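PDB 6P2I: glycerate dehydrogenase from Bacillus sp. 5mfcol3.1, which reduces acyclic imino acids with NADPH as cofactor, probably intercepting those that a partner oxidase makes in situ. Local coordinates for residues A38-R41 / L42-D46; I186-L189 / M190-D194. One frame throughout, in Å; residues are numbered along the deposited sequence. Where two conformers were deposited one is given.

Interaction 1 of 2, residues A38-R41 / L42-D46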
loop_
_atom_site.group_PDB
_atom_site.type_symbol
_atom_site.label_atom_id
_atom_site.label_comp_id
_atom_site.label_asym_id
_atom_site.label_seq_id
_atom_site.Cartn_x
_atom_site.Cartn_y
_atom_site.Cartn_z
ATOM N N ALA A 38 15.694 -12.723 -35.066
ATOM C CA ALA A 38 15.814 -13.492 -33.834
ATOM C C ALA A 38 16.510 -14.821 -34.092
ATOM O O ALA A 38 17.454 -15.188 -33.381
ATOM C CB ALA A 38 14.430 -13.709 -33.224
ATOM N N ILE A 39 16.065 -15.549 -35.120
ATOM C CA ILE A 39 16.701 -16.818 -35.464
ATOM C C ILE A 39 18.167 -16.597 -35.812
ATOM O O ILE A 39 19.042 -17.372 -35.400
ATOM C CB ILE A 39 15.946 -17.506 -36.616
ATOM C CG1 ILE A 39 14.575 -17.986 -36.129
ATOM C CG2 ILE A 39 16.766 -18.654 -37.166
ATOM C CD1 ILE A 39 13.655 -18.420 -37.252
ATOM N N ASN A 40 18.461 -15.527 -36.561
ATOM C CA ASN A 40 19.841 -15.261 -36.950
ATOM C C ASN A 40 20.704 -14.930 -35.738
ATOM O O ASN A 40 21.833 -15.427 -35.622
ATOM C CB ASN A 40 19.902 -14.122 -37.967
ATOM C CG ASN A 40 21.275 -13.982 -38.594
ATOM O OD1 ASN A 40 22.050 -13.094 -38.234
ATOM N ND2 ASN A 40 21.592 -14.873 -39.528
ATOM N N ARG A 41 20.197 -14.091 -34.831
ATOM C CA ARG A 41 20.972 -13.756 -33.641
ATOM C C ARG A 41 21.168 -14.979 -32.768
ATOM O O ARG A 41 22.263 -15.197 -32.237
ATOM C CB ARG A 41 20.288 -12.637 -32.855
ATOM C CG ARG A 41 20.272 -11.317 -33.600
ATOM C CD ARG A 41 19.247 -10.352 -33.024
ATOM N NE ARG A 41 19.141 -9.170 -33.879
ATOM C CZ ARG A 41 18.471 -8.068 -33.552
ATOM N NH1 ARG A 41 17.843 -7.977 -32.373
ATOM N NH2 ARG A 41 18.434 -7.048 -34.404
ATOM N N LEU A 42 20.120 -15.795 -32.619
ATOM C CA LEU A 42 20.247 -17.007 -31.819
ATOM C C LEU A 42 21.228 -17.991 -32.447
ATOM O O LEU A 42 21.937 -18.700 -31.724
ATOM C CB LEU A 42 18.874 -17.656 -31.633
ATOM C CG LEU A 42 17.956 -16.852 -30.698
ATOM C CD1 LEU A 42 16.490 -17.249 -30.894
ATOM C CD2 LEU A 42 18.364 -16.994 -29.229
ATOM N N SER A 43 21.291 -18.043 -33.772
ATOM C CA SER A 43 22.171 -18.986 -34.451
ATOM C C SER A 43 23.602 -18.484 -34.607
ATOM O O SER A 43 24.458 -19.241 -35.087
ATOM C CB SER A 43 21.607 -19.328 -35.834
ATOM O OG SER A 43 20.318 -19.903 -35.729
ATOM N N SER A 44 23.885 -17.245 -34.210
ATOM C CA SER A 44 25.212 -16.664 -34.354
ATOM C C SER A 44 25.939 -16.553 -33.021
ATOM O O SER A 44 26.957 -15.860 -32.927
ATOM C CB SER A 44 25.110 -15.295 -35.027
ATOM O OG SER A 44 24.472 -15.411 -36.292
ATOM N N THR A 45 25.442 -17.232 -31.990
ATOM C CA THR A 45 25.950 -17.062 -30.645
ATOM C C THR A 45 26.001 -18.417 -29.952
ATOM O O THR A 45 25.342 -19.378 -30.359
ATOM C CB THR A 45 25.081 -16.053 -29.870
ATOM O OG1 THR A 45 25.781 -15.593 -28.708
ATOM C CG2 THR A 45 23.739 -16.663 -29.450
ATOM N N ASP A 46 26.810 -18.487 -28.899
ATOM C CA ASP A 46 26.880 -19.695 -28.094
ATOM C C ASP A 46 25.992 -19.612 -26.863
ATOM O O ASP A 46 25.312 -20.588 -26.525
ATOM C CB ASP A 46 28.327 -19.957 -27.685
ATOM C CG ASP A 46 29.254 -19.997 -28.871
ATOM O OD1 ASP A 46 29.109 -20.923 -29.703
ATOM O OD2 ASP A 46 30.091 -19.076 -28.997
#
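Ser43 turns its hydroxyl back onto the carbonyl of Ile39, a local contact between residues four apart in the C-terminal part of helix 35-43. This helix precedes strand 47-50 of the five-stranded parallel sheet, so the stretch is a helix-to-strand connection of an alpha/beta domain. The alpha-helical pattern is kept at Leu42, whose N donates to Ala38 O over 2.8 Å in a nearly straight bond (164°). Leu42, an apolar residue on the inward side, brings CG within 3.2 Å of Ala38 O and packs against Ile55 and Ile63, while Ala38 and Ile39 rest on Met59 of helix 57-60. Arg41 sends an extended chain away from the turn, where NH1 forms a salt bridge with Asp31 OD1 and the side chain makes a cation-pi contact with Phe29. Thr45 leads toward the strand: its CG2 lies 3.5 Å from Arg41 O, and its OG1 forms a hydrogen bond with Ile47 O. Ser44 N reaches Arg41 O at 3.3 Å from above the carbonyl plane. Serine suits position 43 because its short side chain adds a hydroxyl donor to a carbonyl that the backbone already bonds. In Ser43 OG stands beside its own backbone N (chi1 -60°), which brings it back along the helix to within 2.9 Å of Ile39 O. The hydroxyl has a further partner in the backbone N of Ser64, which ties this part of the helix to a neighbouring part of the chain. Ile39 O is thus gripped twice, because Ser43 N also donates to Ile39 O at 2.9 Å, the amide and the hydroxyl arriving from opposite faces of the carbonyl plane.

Interaction 2 of 2, residues I186-L189 / M190-D194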
loop_
_atom_site.group_PDB
_atom_site.type_symbol
_atom_site.label_atom_id
_atom_site.label_comp_id
_atom_site.label_asym_id
_atom_site.label_seq_id
_atom_site.Cartn_x
_atom_site.Cartn_y
_atom_site.Cartn_z
ATOM N N ILE A 186 -8.160 -25.147 -4.341
ATOM C CA ILE A 186 -8.453 -23.824 -4.895
ATOM C C ILE A 186 -9.894 -23.412 -4.600
ATOM O O ILE A 186 -10.183 -22.216 -4.438
ATOM C CB ILE A 186 -8.146 -23.785 -6.407
ATOM C CG1 ILE A 186 -8.220 -22.354 -6.937
ATOM C CG2 ILE A 186 -9.091 -24.708 -7.196
ATOM C CD1 ILE A 186 -7.214 -22.064 -8.054
ATOM N N THR A 187 -10.812 -24.377 -4.518
ATOM C CA THR A 187 -12.197 -24.058 -4.195
ATOM C C THR A 187 -12.296 -23.450 -2.803
ATOM O O THR A 187 -12.916 -22.396 -2.614
ATOM C CB THR A 187 -13.065 -25.315 -4.301
ATOM O OG1 THR A 187 -13.109 -25.750 -5.665
ATOM C CG2 THR A 187 -14.482 -25.044 -3.816
ATOM N N GLU A 188 -11.675 -24.096 -1.812
ATOM C CA GLU A 188 -11.659 -23.516 -0.474
ATOM C C GLU A 188 -10.935 -22.179 -0.462
ATOM O O GLU A 188 -11.372 -21.237 0.205
ATOM C CB GLU A 188 -11.017 -24.467 0.531
ATOM C CG GLU A 188 -11.080 -23.909 1.942
ATOM C CD GLU A 188 -10.592 -24.873 2.994
ATOM O OE1 GLU A 188 -10.152 -25.984 2.631
ATOM O OE2 GLU A 188 -10.655 -24.516 4.191
ATOM N N LEU A 189 -9.826 -22.066 -1.200
ATOM C CA LEU A 189 -9.121 -20.790 -1.222
ATOM C C LEU A 189 -10.028 -19.674 -1.722
ATOM O O LEU A 189 -10.079 -18.591 -1.125
ATOM C CB LEU A 189 -7.873 -20.879 -2.097
ATOM C CG LEU A 189 -6.901 -19.701 -2.013
ATOM C CD1 LEU A 189 -5.475 -20.198 -2.228
ATOM C CD2 LEU A 189 -7.240 -18.561 -3.011
ATOM N N MET A 190 -10.753 -19.923 -2.818
ATOM C CA MET A 190 -11.630 -18.896 -3.370
ATOM C C MET A 190 -12.769 -18.568 -2.415
ATOM O O MET A 190 -13.191 -17.412 -2.341
ATOM C CB MET A 190 -12.183 -19.335 -4.729
ATOM C CG MET A 190 -11.109 -19.614 -5.787
ATOM S SD MET A 190 -10.077 -18.187 -6.157
ATOM C CE MET A 190 -11.214 -17.160 -7.092
ATOM N N LYS A 191 -13.266 -19.562 -1.671
ATOM C CA LYS A 191 -14.387 -19.320 -0.767
ATOM C C LYS A 191 -13.957 -18.548 0.474
ATOM O O LYS A 191 -14.704 -17.695 0.968
ATOM C CB LYS A 191 -15.025 -20.644 -0.349
ATOM C CG LYS A 191 -15.888 -21.318 -1.400
ATOM C CD LYS A 191 -16.376 -22.662 -0.881
ATOM C CE LYS A 191 -17.271 -23.371 -1.879
ATOM N NZ LYS A 191 -17.462 -24.805 -1.512
ATOM N N LYS A 192 -12.769 -18.840 1.006
ATOM C CA LYS A 192 -12.413 -18.369 2.340
ATOM C C LYS A 192 -11.538 -17.121 2.343
ATOM O O LYS A 192 -11.429 -16.473 3.390
ATOM C CB LYS A 192 -11.690 -19.475 3.121
ATOM C CG LYS A 192 -12.495 -20.760 3.317
ATOM C CD LYS A 192 -13.729 -20.538 4.166
ATOM C CE LYS A 192 -13.834 -21.596 5.262
ATOM N NZ LYS A 192 -13.765 -22.987 4.731
ATOM N N SER A 193 -10.924 -16.759 1.219
ATOM C CA SER A 193 -9.971 -15.656 1.218
ATOM C C SER A 193 -10.673 -14.307 1.173
ATOM O O SER A 193 -11.607 -14.094 0.396
ATOM C CB SER A 193 -9.014 -15.753 0.027
ATOM O OG SER A 193 -8.290 -16.969 0.051
ATOM N N ASP A 194 -10.203 -13.388 2.008
ATOM C CA ASP A 194 -10.586 -11.991 1.867
ATOM C C ASP A 194 -9.780 -11.319 0.774
ATOM O O ASP A 194 -10.275 -10.402 0.102
ATOM C CB ASP A 194 -10.387 -11.281 3.199
ATOM C CG ASP A 194 -11.205 -11.910 4.287
ATOM O OD1 ASP A 194 -12.439 -11.951 4.113
ATOM O OD2 ASP A 194 -10.643 -12.383 5.308
#
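Lys192 and Glu188 meet one turn apart on the outer side of helix 186-192. From its CB, 3.4 Å from Glu188 O, the lysine chain leads to CG, which is 3.3 Å from Glu188 O and 3.7 Å from Glu188 CG, so that the CG methylenes of the two residues pack together. Bends at chi2, chi3 and chi4 then fold CD and CE round and return NZ to Glu188 OE2 at 3.5 Å, a rather long salt bridge. Glutamate serves here because its chain, extended with CG anti to the backbone N (chi1 -176°), carries the carboxylate far enough for the folded lysine. Next to this pair Lys191 stays extended and runs alongside Thr187: CE packs on the methyl CG2, with NZ just as near, a contact that suits a long chain at an exposed place.

The helix belongs to the Rossmann-type cofactor-binding domain and leads into strand 195-198 of the parallel sheet, with its apolar side turned inward. There Ile186 and Met190 run next to each other in the same direction, CG1 to CG 4.1 Å; Leu189 and Met190 both press on Ile196, and Ile186 and Leu189 on Leu171 and Ile148. Met190, a flexible chain, curls at chi2 and chi3 and also touches Leu210 and Met218.

Ser193 is the first residue to leave helical geometry, and it is buried against Ile169. Its OG donates to Leu189 O at 2.7 Å and its N to the same oxygen at 3.1 Å, approaching from opposite faces of the carbonyl plane, while Leu189 CD2 lies 3.6 Å from Ser193 OG.

Interaction 1 lies in the later part of helix 35-43, whereas interaction 2 takes in all of helix 186-192; each runs on toward the next strand of a parallel sheet, but in different sheets. Interaction 1 comes first in the chain and precedes strand 47-50 of the five-stranded sheet; interaction 2 precedes strand 195-198 of the seven-stranded sheet, within the NADP-binding domain. Their centres are 46 Å apart, with nearest atoms about 33 Å apart, on opposite sides of the chain's centre. The side chain of Ile186 is about 7 Å from the bound NADP, so interaction 2 is near the cofactor without touching it. Each contact belongs to the local packing of its own sheet.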